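Local coordinates for protein malate dehydrogenase (Picrophilus torridus, PDB 4BGV) that probably catalyses the reversible oxidation of malate to oxaloacetate with NAD as cofactor, a step of the tricarboxylic acid cycle, at residues Gly27-Phe32 against Tyr55-Lys60; Leu96-Ile101 against Ser312-Asp317; Met130-Tyr135 against Asn270-Gly275; Asp183-Ile188 against Lys302-Ser307; Val242-Asn247 against Ile278-Asn283. One frame throughout, in Å; residues are numbered along the deposited sequence.

Contact 1 of 5, residues Gly27-Phe32 against Tyr55-Lys60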
# COMPACT_ATOMS: atom_id res chain seq x y z
N GLY A 27 10.84 -9.02 -2.91
CA GLY A 27 11.81 -9.96 -2.37
C GLY A 27 13.14 -9.26 -2.21
O GLY A 27 13.23 -8.07 -2.43
N ASP A 28 14.17 -10.00 -1.81
CA ASP A 28 15.52 -9.44 -1.75
C ASP A 28 15.99 -9.12 -3.16
O ASP A 28 15.62 -9.80 -4.11
CB ASP A 28 16.47 -10.42 -1.08
CG ASP A 28 16.11 -10.69 0.38
OD1 ASP A 28 15.66 -9.75 1.07
OD2 ASP A 28 16.28 -11.84 0.83
N ILE A 29 16.80 -8.08 -3.29
CA ILE A 29 17.16 -7.59 -4.61
C ILE A 29 18.67 -7.44 -4.70
O ILE A 29 19.27 -6.69 -3.92
CB ILE A 29 16.50 -6.24 -4.87
CG1 ILE A 29 14.97 -6.39 -4.86
CG2 ILE A 29 16.92 -5.66 -6.22
CD1 ILE A 29 14.28 -5.24 -4.18
N TYR A 30 19.29 -8.18 -5.62
CA TYR A 30 20.72 -8.04 -5.90
C TYR A 30 20.93 -7.37 -7.26
O TYR A 30 20.37 -7.82 -8.28
CB TYR A 30 21.42 -9.40 -5.89
CG TYR A 30 21.66 -10.00 -4.51
CD1 TYR A 30 20.93 -9.59 -3.42
CD2 TYR A 30 22.65 -10.96 -4.32
CE1 TYR A 30 21.15 -10.12 -2.16
CE2 TYR A 30 22.88 -11.50 -3.07
CZ TYR A 30 22.13 -11.09 -1.99
OH TYR A 30 22.36 -11.63 -0.74
N ILE A 31 21.72 -6.29 -7.29
CA ILE A 31 21.89 -5.50 -8.51
C ILE A 31 23.31 -5.72 -9.02
O ILE A 31 24.25 -5.81 -8.23
CB ILE A 31 21.66 -3.98 -8.26
CG1 ILE A 31 20.38 -3.75 -7.46
CG2 ILE A 31 21.61 -3.20 -9.58
CD1 ILE A 31 20.16 -2.29 -7.12
N PHE A 32 23.46 -5.83 -10.35
CA PHE A 32 24.75 -6.07 -10.98
C PHE A 32 25.02 -5.07 -12.11
O PHE A 32 24.13 -4.75 -12.89
CB PHE A 32 24.81 -7.50 -11.55
CG PHE A 32 24.59 -8.57 -10.51
CD1 PHE A 32 23.30 -8.89 -10.08
CD2 PHE A 32 25.67 -9.22 -9.93
CE1 PHE A 32 23.09 -9.85 -9.10
CE2 PHE A 32 25.48 -10.19 -8.95
CZ PHE A 32 24.19 -10.51 -8.53
N TYR A 55 10.24 -1.26 3.83
CA TYR A 55 10.64 -2.59 3.32
C TYR A 55 11.80 -3.22 4.08
O TYR A 55 12.87 -2.64 4.21
CB TYR A 55 10.91 -2.58 1.81
CG TYR A 55 11.71 -1.42 1.23
CD1 TYR A 55 13.10 -1.38 1.30
CD2 TYR A 55 11.06 -0.40 0.53
CE1 TYR A 55 13.83 -0.33 0.73
CE2 TYR A 55 11.77 0.64 -0.03
CZ TYR A 55 13.14 0.68 0.06
OH TYR A 55 13.79 1.74 -0.52
N ASP A 56 11.57 -4.43 4.60
CA ASP A 56 12.61 -5.16 5.32
C ASP A 56 13.21 -6.19 4.38
O ASP A 56 12.83 -7.37 4.38
CB ASP A 56 12.04 -5.82 6.58
CG ASP A 56 11.87 -4.83 7.72
OD1 ASP A 56 12.73 -3.94 7.85
OD2 ASP A 56 10.89 -4.95 8.48
N LEU A 57 14.13 -5.73 3.54
CA LEU A 57 14.74 -6.53 2.49
C LEU A 57 16.25 -6.36 2.48
O LEU A 57 16.79 -5.39 3.00
CB LEU A 57 14.22 -6.07 1.11
CG LEU A 57 12.71 -6.14 0.92
CD1 LEU A 57 12.32 -5.37 -0.33
CD2 LEU A 57 12.22 -7.60 0.85
N ASP A 58 16.92 -7.34 1.89
CA ASP A 58 18.35 -7.29 1.68
C ASP A 58 18.49 -6.74 0.27
O ASP A 58 17.92 -7.29 -0.68
CB ASP A 58 18.90 -8.70 1.80
CG ASP A 58 20.41 -8.76 1.70
OD1 ASP A 58 21.06 -7.70 1.85
OD2 ASP A 58 20.93 -9.88 1.48
N ILE A 59 19.19 -5.63 0.13
CA ILE A 59 19.38 -5.02 -1.17
C ILE A 59 20.87 -4.77 -1.35
O ILE A 59 21.47 -4.02 -0.57
CB ILE A 59 18.58 -3.70 -1.28
CG1 ILE A 59 17.09 -3.98 -0.96
CG2 ILE A 59 18.76 -3.08 -2.66
CD1 ILE A 59 16.21 -2.76 -1.06
N LYS A 60 21.47 -5.45 -2.32
CA LYS A 60 22.94 -5.42 -2.47
C LYS A 60 23.34 -5.12 -3.91
O LYS A 60 22.57 -5.39 -4.84
CB LYS A 60 23.54 -6.77 -2.05
CG LYS A 60 23.34 -7.11 -0.58
CD LYS A 60 24.10 -8.39 -0.23
CE LYS A 60 23.98 -8.73 1.26
NZ LYS A 60 24.78 -7.80 2.11
O HOH W 1 19.71 -12.03 1.19
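Lys60 lies alongside Tyr30, their side chains pointing the same way from neighbouring parallel strands. Lys60 CB sits over one face of the Tyr30 ring, 4.3 Å from its centroid and displaced toward the rim, in a CH-pi contact. Further out, Lys60 CD packs 3.7 Å from Tyr30 OH. The lysine chain then bends at its last torsion (chi4 -72°), leaving Lys60 NZ in a long salt bridge of 3.7 Å with Asp58 OD1. Asp58 has CG anti to its backbone N (chi1 -176°), and its other oxygen, OD2, comes to the edge of the Tyr30 ring, 3.2 Å from Tyr30 OH. The backbone of Asp58 is held as well: its N donates an almost straight bond (174°) to Asp28 OD1, 2.8 Å away and met from above the carboxylate plane, while Asp58 O accepts from Ile29 N. The parallel ladder continues through Lys60 N to Ile29 O and Ile31 N to Lys60 O, joining the outermost strand of the Rossmann sheet to its neighbour 28-33. On the opposite face, Ile29 CD1 meets Ile59 CD1 at 4.4 Å; Ile29 also packs on helix 12-23, and Ile59 on Ala43 and Ile46 of helix 38-47. One face is thus apolar beneath helices, whereas on the other Arg2, salt-bridged to Asp28 OD1, and Lys60 probably offset the nearby negative charges of Asp28 and Asp58.

Contact 2 of 5, residues Leu96-Ile101 against Ser312-Asp317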
# COMPACT_ATOMS: atom_id res chain seq x y z
N LEU A 96 23.27 -1.91 -33.71
CA LEU A 96 22.83 -1.94 -32.32
C LEU A 96 22.28 -3.31 -31.93
O LEU A 96 22.58 -3.81 -30.84
CB LEU A 96 21.78 -0.85 -32.05
CG LEU A 96 21.28 -0.83 -30.60
CD1 LEU A 96 22.44 -0.66 -29.63
CD2 LEU A 96 20.22 0.25 -30.37
N LEU A 97 21.48 -3.90 -32.81
CA LEU A 97 20.91 -5.22 -32.57
C LEU A 97 22.03 -6.22 -32.35
O LEU A 97 21.99 -7.02 -31.42
CB LEU A 97 20.05 -5.67 -33.76
CG LEU A 97 19.27 -6.97 -33.54
CD1 LEU A 97 18.01 -6.71 -32.74
CD2 LEU A 97 18.94 -7.67 -34.86
N LEU A 98 23.04 -6.17 -33.21
CA LEU A 98 24.19 -7.07 -33.11
C LEU A 98 24.96 -6.88 -31.80
O LEU A 98 25.31 -7.86 -31.13
CB LEU A 98 25.12 -6.91 -34.31
CG LEU A 98 24.51 -7.56 -35.55
CD1 LEU A 98 25.35 -7.30 -36.79
CD2 LEU A 98 24.35 -9.06 -35.32
N LYS A 99 25.21 -5.62 -31.45
CA LYS A 99 25.88 -5.31 -30.19
C LYS A 99 25.12 -5.91 -29.01
O LYS A 99 25.71 -6.51 -28.11
CB LYS A 99 25.99 -3.79 -30.00
CG LYS A 99 26.66 -3.38 -28.69
CD LYS A 99 28.12 -3.84 -28.65
CE LYS A 99 28.79 -3.46 -27.33
NZ LYS A 99 30.24 -3.83 -27.31
N ASN A 100 23.81 -5.73 -29.01
CA ASN A 100 23.02 -6.21 -27.88
C ASN A 100 22.91 -7.74 -27.86
O ASN A 100 22.90 -8.33 -26.78
CB ASN A 100 21.64 -5.54 -27.84
CG ASN A 100 21.71 -4.14 -27.26
OD1 ASN A 100 22.55 -3.85 -26.41
ND2 ASN A 100 20.84 -3.27 -27.74
N ILE A 101 22.83 -8.37 -29.03
CA ILE A 101 22.77 -9.83 -29.09
C ILE A 101 24.03 -10.43 -28.43
O ILE A 101 23.95 -11.42 -27.69
CB ILE A 101 22.59 -10.34 -30.55
CG1 ILE A 101 21.14 -10.11 -31.00
CG2 ILE A 101 22.91 -11.82 -30.64
CD1 ILE A 101 20.93 -10.29 -32.50
N SER A 312 15.43 -12.54 -35.85
CA SER A 312 15.78 -13.79 -35.18
C SER A 312 16.81 -14.56 -36.02
O SER A 312 17.68 -15.24 -35.48
CB SER A 312 14.54 -14.65 -34.92
OG SER A 312 13.61 -13.97 -34.09
N ALA A 313 16.69 -14.44 -37.34
CA ALA A 313 17.63 -15.07 -38.25
C ALA A 313 19.01 -14.42 -38.11
O ALA A 313 20.05 -15.08 -38.21
CB ALA A 313 17.14 -14.96 -39.68
N ILE A 314 19.01 -13.11 -37.87
CA ILE A 314 20.25 -12.38 -37.60
C ILE A 314 20.90 -12.90 -36.31
O ILE A 314 22.12 -13.09 -36.25
CB ILE A 314 19.99 -10.86 -37.52
CG1 ILE A 314 19.62 -10.33 -38.92
CG2 ILE A 314 21.22 -10.12 -36.98
CD1 ILE A 314 19.18 -8.89 -38.93
N ALA A 315 20.07 -13.16 -35.29
CA ALA A 315 20.57 -13.74 -34.04
C ALA A 315 21.16 -15.14 -34.25
O ALA A 315 22.25 -15.44 -33.74
CB ALA A 315 19.48 -13.77 -32.99
N ASP A 316 20.46 -15.98 -35.01
CA ASP A 316 21.00 -17.29 -35.39
C ASP A 316 22.38 -17.16 -36.04
O ASP A 316 23.32 -17.86 -35.66
CB ASP A 316 20.06 -18.02 -36.36
CG ASP A 316 18.76 -18.43 -35.71
OD1 ASP A 316 18.69 -18.50 -34.47
OD2 ASP A 316 17.79 -18.68 -36.47
N ASP A 317 22.48 -16.27 -37.03
CA ASP A 317 23.72 -16.05 -37.75
C ASP A 317 24.85 -15.60 -36.82
O ASP A 317 25.97 -16.10 -36.92
CB ASP A 317 23.52 -15.04 -38.88
CG ASP A 317 24.80 -14.69 -39.60
OD1 ASP A 317 25.26 -15.49 -40.45
OD2 ASP A 317 25.35 -13.61 -39.32
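Leu97 is the first residue of helix 96-101 to meet Ile314 on helix 312-317. With its CG anti to the backbone N (chi1 -173°), Leu97 presents one methyl, CD2, which lies 4.0 Å from Ile314 CG2 where the two side chains cross at a slant. Leu98, next along, reaches the same methyl from the solvent-exposed flank: Leu98 CD2 is 3.7 Å from Ile314 CG2, the side chains crossing at about a right angle. The CG2 methyl of Ile314 is therefore shared by two consecutive leucines, and it is held out toward them by lying anti to its own backbone N. The helices concerned come from different halves of the LDH/MDH fold, 93-114 from the NAD-binding Rossmann domain and 295-321 from the alpha/beta C-terminal domain, so this is an interdomain helix-helix contact. The axes of segments 96-101 and 312-317 approach to 10.4 Å and cross at -53°. Asn100 belongs to another side of its helix, where Asn100 OD1 bonds to Leu85 N and the side chain packs on Thr124, in keeping with its inferred place in the NAD site. Ile101, one turn beyond Leu97, ends in CD1, which rests on Ala315, 3.8 Å from both Ala315 CA and Ala315 CB; the small alanine allows this approach right up to the backbone. Tyr318 and Phe319 of helix 295-321 pack against Ile101 too, and Met130 of helix 127-138 touches both Leu97 and Ile101.

Contact 3 of 5, residues Met130-Tyr135 against Asn270-Gly275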
# COMPACT_ATOMS: atom_id res chain seq x y z
N MET A 130 15.98 -10.29 -28.00
CA MET A 130 16.93 -10.43 -26.90
C MET A 130 16.57 -11.61 -25.99
O MET A 130 17.46 -12.27 -25.46
CB MET A 130 17.07 -9.13 -26.10
CG MET A 130 17.66 -7.98 -26.91
SD MET A 130 19.17 -8.40 -27.79
CE MET A 130 18.87 -7.63 -29.37
N ALA A 131 15.27 -11.89 -25.83
CA ALA A 131 14.84 -13.09 -25.13
C ALA A 131 15.27 -14.35 -25.89
O ALA A 131 15.71 -15.34 -25.31
CB ALA A 131 13.31 -13.09 -24.91
N TYR A 132 15.13 -14.30 -27.21
CA TYR A 132 15.59 -15.40 -28.06
C TYR A 132 17.09 -15.63 -27.88
O TYR A 132 17.53 -16.76 -27.71
CB TYR A 132 15.24 -15.10 -29.52
CG TYR A 132 15.55 -16.21 -30.49
CD1 TYR A 132 15.02 -17.49 -30.33
CD2 TYR A 132 16.38 -15.98 -31.58
CE1 TYR A 132 15.31 -18.51 -31.23
CE2 TYR A 132 16.68 -16.98 -32.48
CZ TYR A 132 16.14 -18.24 -32.31
OH TYR A 132 16.45 -19.21 -33.22
N ALA A 133 17.86 -14.55 -27.84
CA ALA A 133 19.30 -14.67 -27.60
C ALA A 133 19.61 -15.25 -26.22
O ALA A 133 20.51 -16.07 -26.07
CB ALA A 133 19.99 -13.32 -27.79
N ILE A 134 18.87 -14.80 -25.20
CA ILE A 134 19.08 -15.32 -23.85
C ILE A 134 18.81 -16.83 -23.82
O ILE A 134 19.54 -17.59 -23.19
CB ILE A 134 18.21 -14.56 -22.81
CG1 ILE A 134 18.76 -13.15 -22.56
CG2 ILE A 134 18.12 -15.33 -21.48
CD1 ILE A 134 20.13 -13.10 -21.82
N TYR A 135 17.77 -17.24 -24.55
CA TYR A 135 17.40 -18.64 -24.67
C TYR A 135 18.53 -19.44 -25.33
O TYR A 135 18.96 -20.46 -24.82
CB TYR A 135 16.11 -18.77 -25.50
CG TYR A 135 15.77 -20.20 -25.86
CD1 TYR A 135 15.72 -21.18 -24.88
CD2 TYR A 135 15.49 -20.56 -27.18
CE1 TYR A 135 15.40 -22.49 -25.20
CE2 TYR A 135 15.17 -21.87 -27.50
CZ TYR A 135 15.13 -22.83 -26.51
OH TYR A 135 14.81 -24.14 -26.80
N ASN A 270 7.35 -20.27 -35.58
CA ASN A 270 7.73 -21.45 -34.82
C ASN A 270 9.13 -21.34 -34.25
O ASN A 270 10.08 -20.95 -34.94
CB ASN A 270 7.59 -22.71 -35.68
CG ASN A 270 7.79 -23.98 -34.88
OD1 ASN A 270 7.03 -24.27 -33.95
ND2 ASN A 270 8.81 -24.75 -35.24
N ASN A 271 9.24 -21.69 -32.97
CA ASN A 271 10.51 -21.67 -32.25
C ASN A 271 11.17 -20.30 -32.21
O ASN A 271 12.39 -20.20 -32.34
CB ASN A 271 11.47 -22.69 -32.81
CG ASN A 271 10.84 -24.05 -32.94
OD1 ASN A 271 10.94 -24.70 -33.98
ND2 ASN A 271 10.16 -24.48 -31.88
N LEU A 272 10.35 -19.26 -32.07
CA LEU A 272 10.80 -17.88 -31.91
C LEU A 272 10.03 -17.25 -30.76
O LEU A 272 8.99 -17.78 -30.35
CB LEU A 272 10.53 -17.07 -33.18
CG LEU A 272 11.28 -17.50 -34.44
CD1 LEU A 272 11.03 -16.52 -35.56
CD2 LEU A 272 12.75 -17.62 -34.11
N PHE A 273 10.53 -16.14 -30.23
CA PHE A 273 9.80 -15.33 -29.24
C PHE A 273 9.04 -14.19 -29.92
O PHE A 273 9.59 -13.51 -30.78
CB PHE A 273 10.76 -14.73 -28.22
CG PHE A 273 11.28 -15.70 -27.19
CD1 PHE A 273 12.24 -16.64 -27.53
CD2 PHE A 273 10.84 -15.63 -25.87
CE1 PHE A 273 12.74 -17.53 -26.58
CE2 PHE A 273 11.34 -16.50 -24.91
CZ PHE A 273 12.29 -17.46 -25.27
N ILE A 274 7.78 -13.98 -29.54
CA ILE A 274 7.03 -12.83 -30.03
C ILE A 274 5.96 -12.46 -29.00
O ILE A 274 5.56 -13.29 -28.18
CB ILE A 274 6.41 -13.12 -31.45
CG1 ILE A 274 5.98 -11.83 -32.15
CG2 ILE A 274 5.29 -14.15 -31.36
CD1 ILE A 274 5.80 -12.00 -33.68
N GLY A 275 5.50 -11.21 -29.02
CA GLY A 275 4.55 -10.72 -28.02
C GLY A 275 3.13 -11.27 -28.15
O GLY A 275 2.43 -10.97 -29.11
O HOH W 2 14.09 -20.96 -33.94
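Tyr132 and Phe273 bring their CA atoms to 5.9 Å where helix 130-135 runs roughly antiparallel to strand 272-275, at 148° between their directions and 7.8 Å between their axes. The contact joins the two domains of the LDH/MDH fold, the helix coming from the Rossmann NAD-binding domain and the strand from an antiparallel sheet of the C-terminal domain. Phe273 has the largest share. Its side chain leaves the strand toward the helix, and Ala131 CB lies over one face of the ring, 4.0 Å from the Phe273 centroid, in a CH-pi contact. Phe273 CD1 approaches the backbone at Tyr132 CA, 3.6 Å away, and Phe273 CE1 packs 3.7 Å from Tyr135 CB, one turn farther on. Ile145 at the edge of the Rossmann sheet and Tyr258 pack on the same phenylalanine. Tyr132, with CG anti to its backbone N (chi1 -175°), crosses Leu272 obliquely, and Leu272 CD2 lies over one face of its ring, 4.1 Å from the centroid and offset toward the rim. The phenol end has its hydrogen-bond partner in Asp316 OD1 of helix 295-321, and a water close to Asn271 O also donates to Tyr132 OH, from 3.0 Å.

Contact 4 of 5, residues Asp183-Ile188 against Lys302-Ser307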
# COMPACT_ATOMS: atom_id res chain seq x y z
N ASP A 183 5.72 -2.64 -35.23
CA ASP A 183 5.50 -4.05 -34.94
C ASP A 183 4.38 -4.30 -33.92
O ASP A 183 4.02 -5.45 -33.66
CB ASP A 183 6.79 -4.73 -34.46
CG ASP A 183 7.78 -4.96 -35.60
OD1 ASP A 183 7.36 -4.96 -36.77
OD2 ASP A 183 8.99 -5.14 -35.30
N MET A 184 3.88 -3.22 -33.31
CA MET A 184 2.81 -3.33 -32.32
C MET A 184 1.50 -3.61 -33.04
O MET A 184 1.27 -3.08 -34.12
CB MET A 184 2.67 -2.03 -31.53
CG MET A 184 1.77 -2.09 -30.30
SD MET A 184 1.57 -0.43 -29.60
CE MET A 184 0.22 0.22 -30.59
N VAL A 185 0.66 -4.44 -32.44
CA VAL A 185 -0.63 -4.76 -33.05
C VAL A 185 -1.73 -4.56 -32.00
O VAL A 185 -1.93 -5.41 -31.13
CB VAL A 185 -0.70 -6.21 -33.57
CG1 VAL A 185 -2.06 -6.47 -34.23
CG2 VAL A 185 0.44 -6.48 -34.55
N PRO A 186 -2.44 -3.43 -32.08
CA PRO A 186 -3.54 -3.22 -31.15
C PRO A 186 -4.77 -4.01 -31.59
O PRO A 186 -4.95 -4.20 -32.80
CB PRO A 186 -3.83 -1.72 -31.29
CG PRO A 186 -3.48 -1.43 -32.73
CD PRO A 186 -2.33 -2.35 -33.08
N PHE A 187 -5.57 -4.48 -30.64
CA PHE A 187 -6.93 -4.95 -30.94
C PHE A 187 -7.84 -3.90 -30.34
O PHE A 187 -8.08 -3.88 -29.12
CB PHE A 187 -7.26 -6.31 -30.30
CG PHE A 187 -6.62 -7.51 -30.97
CD1 PHE A 187 -5.31 -7.48 -31.43
CD2 PHE A 187 -7.33 -8.70 -31.09
CE1 PHE A 187 -4.73 -8.60 -32.03
CE2 PHE A 187 -6.76 -9.82 -31.68
CZ PHE A 187 -5.46 -9.78 -32.14
N ILE A 188 -8.31 -2.99 -31.18
CA ILE A 188 -9.18 -1.91 -30.71
C ILE A 188 -10.46 -2.48 -30.13
O ILE A 188 -10.96 -1.99 -29.12
CB ILE A 188 -9.51 -0.93 -31.86
CG1 ILE A 188 -8.24 -0.21 -32.30
CG2 ILE A 188 -10.57 0.06 -31.43
CD1 ILE A 188 -7.36 0.21 -31.16
N LYS A 302 1.06 -10.23 -39.51
CA LYS A 302 1.98 -10.84 -40.46
C LYS A 302 3.22 -9.97 -40.68
O LYS A 302 4.32 -10.48 -40.83
CB LYS A 302 1.27 -11.16 -41.78
CG LYS A 302 0.47 -12.45 -41.69
CD LYS A 302 -0.34 -12.73 -42.95
CE LYS A 302 -1.31 -13.88 -42.71
NZ LYS A 302 -2.05 -14.26 -43.94
N LYS A 303 3.03 -8.66 -40.66
CA LYS A 303 4.14 -7.73 -40.80
C LYS A 303 5.07 -7.81 -39.59
O LYS A 303 6.30 -7.80 -39.74
CB LYS A 303 3.63 -6.30 -41.00
CG LYS A 303 3.16 -6.03 -42.43
CD LYS A 303 2.31 -4.76 -42.55
CE LYS A 303 2.85 -3.62 -41.70
NZ LYS A 303 2.14 -3.52 -40.39
N SER A 304 4.49 -7.90 -38.40
CA SER A 304 5.26 -8.03 -37.18
C SER A 304 6.04 -9.34 -37.19
O SER A 304 7.22 -9.39 -36.81
CB SER A 304 4.36 -7.97 -35.94
OG SER A 304 3.64 -6.75 -35.88
N VAL A 305 5.37 -10.40 -37.64
CA VAL A 305 5.97 -11.73 -37.75
C VAL A 305 7.21 -11.71 -38.63
O VAL A 305 8.26 -12.25 -38.25
CB VAL A 305 4.94 -12.77 -38.24
CG1 VAL A 305 5.64 -13.97 -38.86
CG2 VAL A 305 4.03 -13.20 -37.08
N GLU A 306 7.12 -11.07 -39.80
CA GLU A 306 8.25 -10.98 -40.72
C GLU A 306 9.44 -10.27 -40.08
O GLU A 306 10.59 -10.68 -40.24
CB GLU A 306 7.82 -10.32 -42.03
CG GLU A 306 8.75 -9.22 -42.54
CD GLU A 306 8.02 -7.91 -42.80
OE1 GLU A 306 7.48 -7.74 -43.91
OE2 GLU A 306 7.98 -7.05 -41.88
N SER A 307 9.16 -9.21 -39.33
CA SER A 307 10.21 -8.45 -38.64
C SER A 307 10.94 -9.32 -37.62
O SER A 307 12.17 -9.33 -37.56
CB SER A 307 9.59 -7.23 -37.96
OG SER A 307 10.50 -6.64 -37.06
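Asp183 faces one side of helix 302-307 and meets both Ser304 and Ser307, one turn apart. The close part is buried around Ser304: in the conformer described here, one of two, its OG donates to Asp183 O over 2.6 Å, approaching from above the carbonyl plane at a C=O...O angle of 109°. Ala300 O, in the same helix, competes for this one proton, and Val185 CG2 packs 3.5 Å from Ser304 OG. One turn on, Ser307 OG lies anti to its backbone N (chi1 168°) and donates to the syn side of Asp183 OD2 over 2.8 Å. Toward solvent the contact is loose. In the conformer given, Lys303 NZ is 6.5 Å from Asp183 OD1, and Glu306 OE2 is 5.6 Å from that same carboxylate oxygen, so neither charge meets it directly. The arrangement fixes the start of strand 184-193 to the long C-terminal helix of the LDH/MDH catalytic domain, just after His180, the presumed proton acceptor, with Ser307 near the likely substrate-binding Arg93.

Contact 5 of 5, residues Val242-Asn247 against Ile278-Asn283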
# COMPACT_ATOMS: atom_id res chain seq x y z
N VAL A 242 7.59 -9.32 -13.01
CA VAL A 242 8.44 -10.03 -12.05
C VAL A 242 7.63 -10.53 -10.84
O VAL A 242 7.77 -11.69 -10.41
CB VAL A 242 9.58 -9.13 -11.55
CG1 VAL A 242 10.39 -9.83 -10.44
CG2 VAL A 242 10.49 -8.70 -12.73
N GLU A 243 6.78 -9.67 -10.29
CA GLU A 243 6.04 -10.07 -9.09
C GLU A 243 5.00 -11.16 -9.42
O GLU A 243 4.65 -11.97 -8.55
CB GLU A 243 5.38 -8.84 -8.42
CG GLU A 243 4.16 -8.34 -9.14
CD GLU A 243 3.60 -7.05 -8.55
OE1 GLU A 243 4.26 -6.45 -7.67
OE2 GLU A 243 2.50 -6.65 -8.97
N SER A 244 4.52 -11.20 -10.66
CA SER A 244 3.58 -12.26 -11.03
C SER A 244 4.27 -13.62 -10.99
O SER A 244 3.66 -14.64 -10.66
CB SER A 244 2.94 -12.03 -12.41
OG SER A 244 1.84 -12.92 -12.62
N ILE A 245 5.55 -13.65 -11.34
CA ILE A 245 6.32 -14.91 -11.20
C ILE A 245 6.60 -15.24 -9.73
O ILE A 245 6.25 -16.33 -9.24
CB ILE A 245 7.67 -14.83 -11.94
CG1 ILE A 245 7.45 -14.55 -13.42
CG2 ILE A 245 8.46 -16.15 -11.78
CD1 ILE A 245 8.73 -14.34 -14.21
N VAL A 246 7.23 -14.29 -9.04
CA VAL A 246 7.64 -14.49 -7.65
C VAL A 246 6.47 -14.86 -6.75
O VAL A 246 6.56 -15.77 -5.92
CB VAL A 246 8.36 -13.23 -7.10
CG1 VAL A 246 8.59 -13.32 -5.60
CG2 VAL A 246 9.69 -13.03 -7.84
N ASN A 247 5.37 -14.15 -6.92
CA ASN A 247 4.21 -14.37 -6.07
C ASN A 247 3.11 -15.17 -6.77
O ASN A 247 1.98 -15.23 -6.27
CB ASN A 247 3.70 -13.02 -5.56
CG ASN A 247 4.68 -12.38 -4.61
OD1 ASN A 247 5.35 -13.08 -3.85
ND2 ASN A 247 4.78 -11.05 -4.64
N ILE A 278 -0.04 -13.88 -22.27
CA ILE A 278 0.37 -15.05 -21.50
C ILE A 278 -0.12 -14.96 -20.05
O ILE A 278 -0.31 -13.87 -19.52
CB ILE A 278 1.91 -15.24 -21.51
CG1 ILE A 278 2.63 -14.02 -20.93
CG2 ILE A 278 2.41 -15.61 -22.92
CD1 ILE A 278 4.09 -14.29 -20.62
N LYS A 279 -0.33 -16.12 -19.42
CA LYS A 279 -0.54 -16.20 -17.98
C LYS A 279 0.84 -16.38 -17.33
O LYS A 279 1.57 -17.31 -17.67
CB LYS A 279 -1.44 -17.39 -17.60
CG LYS A 279 -1.76 -17.44 -16.10
CD LYS A 279 -2.37 -18.78 -15.65
CE LYS A 279 -3.60 -19.13 -16.45
NZ LYS A 279 -4.36 -20.29 -15.85
N ILE A 280 1.20 -15.47 -16.42
CA ILE A 280 2.53 -15.46 -15.81
C ILE A 280 2.46 -16.01 -14.39
O ILE A 280 1.79 -15.44 -13.54
CB ILE A 280 3.10 -14.04 -15.75
CG1 ILE A 280 3.08 -13.39 -17.13
CG2 ILE A 280 4.53 -14.06 -15.17
CD1 ILE A 280 3.47 -11.93 -17.11
N GLY A 281 3.15 -17.11 -14.14
CA GLY A 281 3.12 -17.72 -12.82
C GLY A 281 4.49 -18.14 -12.34
O GLY A 281 5.51 -17.78 -12.96
N LYS A 282 4.53 -18.94 -11.27
CA LYS A 282 5.80 -19.35 -10.67
C LYS A 282 6.67 -20.17 -11.62
O LYS A 282 7.88 -20.27 -11.42
CB LYS A 282 5.57 -20.12 -9.36
CG LYS A 282 4.61 -21.29 -9.47
CD LYS A 282 4.46 -22.01 -8.12
CE LYS A 282 3.27 -22.94 -8.10
NZ LYS A 282 3.33 -23.96 -9.19
N ASN A 283 6.06 -20.76 -12.65
CA ASN A 283 6.84 -21.54 -13.61
C ASN A 283 7.24 -20.75 -14.86
O ASN A 283 7.82 -21.32 -15.79
CB ASN A 283 6.08 -22.81 -14.03
CG ASN A 283 5.77 -23.74 -12.87
OD1 ASN A 283 4.65 -24.24 -12.75
ND2 ASN A 283 6.76 -23.99 -12.02
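Ile245 and Ile280 cross at a slant, and Ile245 CG1 presses on Ile280 CG2 at 3.4 Å, tighter than usual for two carbons. Ile280 CG2 reaches this point by lying anti to its own backbone N, and it also packs on Ser244 CB. Beside the pair, Ser244 turns its OG anti to the backbone N (chi1 -168°) and donates to Ile280 O, 2.7 Å away and from above the carbonyl plane; the same hydroxyl is bonded to Arg251 N. Here the last turn of helix 232-246 lies against the end of strand 272-281 in the C-terminal domain of the LDH/MDH fold, the axes of helix 242-246 and strand 278-281 being 58° apart in direction. Ile245 also packs on Val78 and Val121, so this helix of the C-terminal domain also faces the Rossmann sheet. Beyond the isoleucines the contact passes to the backbone. Ile245 CA points its hydrogen at Gly281 O, 3.5 Å away, and Lys282 CA does likewise to Ile245 O over 3.4 Å.

Overall arrangement
From the N terminus, contact 1 closes first, a short loop at the edge of the Rossmann sheet that is complete before any other contact opens. Contact 2 then opens on helix 93-114 and closes last, on helix 295-321, so it encloses the remaining three. Contact 3 opens on helix 127-138, contact 4 on strand 184-193 and contact 5 on helix 232-246. Strand 272-281 closes contact 3 and then contact 5; contact 3 therefore crosses both contacts 4 and 5, while contact 5 lies within the span of contact 4. Contacts 2 and 3 touch and tie the two domains together; within the C-terminal domain, contact 4 joins strand 184-193 to helix 295-321 and contact 5 helix 232-246 to strand 272-281.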